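Local coordinates for Exo beta-1,2-glucooligosaccharide sophorohydrolase (non-reducing end) (Parabacteroides distasonis ATCC 8503, PDB 5Z06), which hydrolyses linear beta-1,2-glucan and beta-1,2-glucooligosaccharides as an exo-type enzyme, releasing sophorose from the non-reducing end, at residues D7-E12 and L174-L180. Residues are numbered along the deposited sequence; the frame is centred on the assembly and turned at random.
Sequences DYVFFE and LDDIELL. With CA (calcium ion), chain C.
Phe10 and Phe11 both donate their backbone N-H to Ile177 O, the signature of a beta bulge in the antiparallel pairing of 7-12 with strand 169-180. Phe11 N reaches Ile177 O at 2.9 Å in the carbonyl plane, on a lone pair, whereas the bond from Phe10 N is more bent (N-H...O 135°). Before the bulge, Leu179 N meets Tyr8 O nearly straight (177°); beyond it, Ile177 N to Phe11 O is weak. The extra residue, Phe10, packs CB against Ile177 CG2 (3.7 Å), the two side chains crossing at about a right angle. Phe10 CG stands beside its backbone N (chi1 -65°), which turns the ring edge to Leu179 CD2, in plane and 3.7 Å from Phe10 CE2. Cutting Phe10 back to an alanine is likely to open a gap beside Leu179 CD2, Val158 and Ile70, which the side chain also touches. Calcium ties the segments together through Glu12 O (2.3 Å) and Asp175 OD1 (2.5 Å) and OD2 (2.6 Å), with Asn13, Thr49 and Asn52 completing the site. Asp176 N donates a hydrogen bond to Asp175 OD1 (2.9 Å) from above the carboxylate plane, probably helping to hold it, while Phe11 CE2 lies 3.3 Å from Asp175 OD1, which sits at the ring edge.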
# COMPACT_ATOMS: atom_id res chain seq x y z
N ASP A 7 17.20 2.72 -5.59
CA ASP A 7 17.72 2.32 -6.88
C ASP A 7 16.52 2.21 -7.81
O ASP A 7 15.45 1.73 -7.41
CB ASP A 7 18.45 1.01 -6.76
CG ASP A 7 19.58 1.08 -5.79
OD1 ASP A 7 20.33 2.09 -5.82
OD2 ASP A 7 19.72 0.13 -5.00
N TYR A 8 16.70 2.69 -9.04
CA TYR A 8 15.69 2.55 -10.08
C TYR A 8 15.82 1.16 -10.70
O TYR A 8 16.67 0.89 -11.58
CB TYR A 8 15.89 3.64 -11.09
CG TYR A 8 14.79 3.79 -12.08
CD1 TYR A 8 13.74 4.66 -11.84
CD2 TYR A 8 14.81 3.10 -13.29
CE1 TYR A 8 12.74 4.84 -12.78
CE2 TYR A 8 13.80 3.27 -14.22
CZ TYR A 8 12.78 4.13 -13.96
OH TYR A 8 11.78 4.31 -14.88
N VAL A 9 14.97 0.26 -10.20
CA VAL A 9 15.05 -1.16 -10.48
C VAL A 9 14.00 -1.53 -11.51
O VAL A 9 12.85 -1.17 -11.36
CB VAL A 9 14.81 -1.96 -9.18
CG1 VAL A 9 14.75 -3.47 -9.43
CG2 VAL A 9 15.91 -1.65 -8.18
N PHE A 10 14.40 -2.26 -12.55
CA PHE A 10 13.46 -2.82 -13.51
C PHE A 10 12.98 -4.20 -13.07
O PHE A 10 11.85 -4.57 -13.34
CB PHE A 10 14.11 -2.93 -14.88
CG PHE A 10 14.45 -1.62 -15.47
CD1 PHE A 10 13.48 -0.89 -16.13
CD2 PHE A 10 15.73 -1.09 -15.35
CE1 PHE A 10 13.78 0.35 -16.68
CE2 PHE A 10 16.04 0.15 -15.90
CZ PHE A 10 15.06 0.87 -16.57
N PHE A 11 13.86 -4.97 -12.45
CA PHE A 11 13.46 -6.23 -11.89
C PHE A 11 14.40 -6.66 -10.79
O PHE A 11 15.61 -6.68 -10.98
CB PHE A 11 13.46 -7.30 -12.96
CG PHE A 11 13.01 -8.63 -12.46
CD1 PHE A 11 11.66 -8.91 -12.38
CD2 PHE A 11 13.92 -9.57 -12.05
CE1 PHE A 11 11.23 -10.12 -11.91
CE2 PHE A 11 13.49 -10.80 -11.56
CZ PHE A 11 12.14 -11.07 -11.49
N GLU A 12 13.83 -7.00 -9.64
CA GLU A 12 14.55 -7.71 -8.60
C GLU A 12 13.95 -9.10 -8.40
O GLU A 12 14.65 -10.11 -8.45
CB GLU A 12 14.47 -6.94 -7.30
CG GLU A 12 15.20 -7.62 -6.16
CD GLU A 12 15.41 -6.68 -5.00
OE1 GLU A 12 14.40 -6.25 -4.39
OE2 GLU A 12 16.58 -6.35 -4.73
N LEU A 174 17.45 -13.55 -16.52
CA LEU A 174 17.80 -12.18 -16.21
C LEU A 174 17.25 -11.90 -14.82
O LEU A 174 16.09 -12.18 -14.53
CB LEU A 174 17.17 -11.23 -17.20
CG LEU A 174 17.38 -11.61 -18.66
CD1 LEU A 174 16.61 -10.62 -19.52
CD2 LEU A 174 18.86 -11.62 -19.04
N ASP A 175 18.12 -11.38 -13.97
CA ASP A 175 17.77 -10.99 -12.65
C ASP A 175 18.45 -9.65 -12.32
O ASP A 175 19.42 -9.24 -12.97
CB ASP A 175 18.22 -12.08 -11.67
CG ASP A 175 17.41 -12.10 -10.41
OD1 ASP A 175 16.46 -11.30 -10.29
OD2 ASP A 175 17.70 -12.90 -9.51
N ASP A 176 17.91 -8.97 -11.32
CA ASP A 176 18.51 -7.76 -10.76
C ASP A 176 18.85 -6.71 -11.80
O ASP A 176 19.97 -6.19 -11.84
CB ASP A 176 19.67 -8.16 -9.91
CG ASP A 176 19.27 -9.18 -8.90
OD1 ASP A 176 18.25 -8.94 -8.22
OD2 ASP A 176 19.91 -10.23 -8.83
N ILE A 177 17.85 -6.44 -12.62
CA ILE A 177 17.93 -5.47 -13.69
C ILE A 177 17.63 -4.15 -13.04
O ILE A 177 16.52 -3.91 -12.53
CB ILE A 177 16.92 -5.74 -14.79
CG1 ILE A 177 17.01 -7.20 -15.25
CG2 ILE A 177 17.16 -4.79 -15.95
CD1 ILE A 177 15.93 -7.63 -16.19
N GLU A 178 18.64 -3.29 -13.02
CA GLU A 178 18.56 -2.05 -12.28
C GLU A 178 19.58 -1.04 -12.77
O GLU A 178 20.63 -1.40 -13.35
CB GLU A 178 18.78 -2.32 -10.79
CG GLU A 178 20.11 -2.95 -10.46
CD GLU A 178 20.23 -3.37 -9.01
OE1 GLU A 178 19.40 -2.96 -8.16
OE2 GLU A 178 21.16 -4.13 -8.71
N LEU A 179 19.26 0.22 -12.50
CA LEU A 179 20.19 1.31 -12.70
C LEU A 179 20.95 1.51 -11.41
O LEU A 179 20.35 1.53 -10.34
CB LEU A 179 19.46 2.57 -13.11
CG LEU A 179 18.60 2.49 -14.36
CD1 LEU A 179 18.09 3.86 -14.72
CD2 LEU A 179 19.35 1.87 -15.52
N LEU A 180 22.27 1.62 -11.52
CA LEU A 180 23.17 1.81 -10.38
C LEU A 180 24.08 2.99 -10.66
O LEU A 180 24.31 3.33 -11.82
CB LEU A 180 24.03 0.58 -10.15
CG LEU A 180 23.33 -0.67 -9.64
CD1 LEU A 180 24.30 -1.85 -9.62
CD2 LEU A 180 22.77 -0.46 -8.24
CA CA C . 15.67 -12.11 -8.10
O HOH W 1 20.86 3.16 -8.24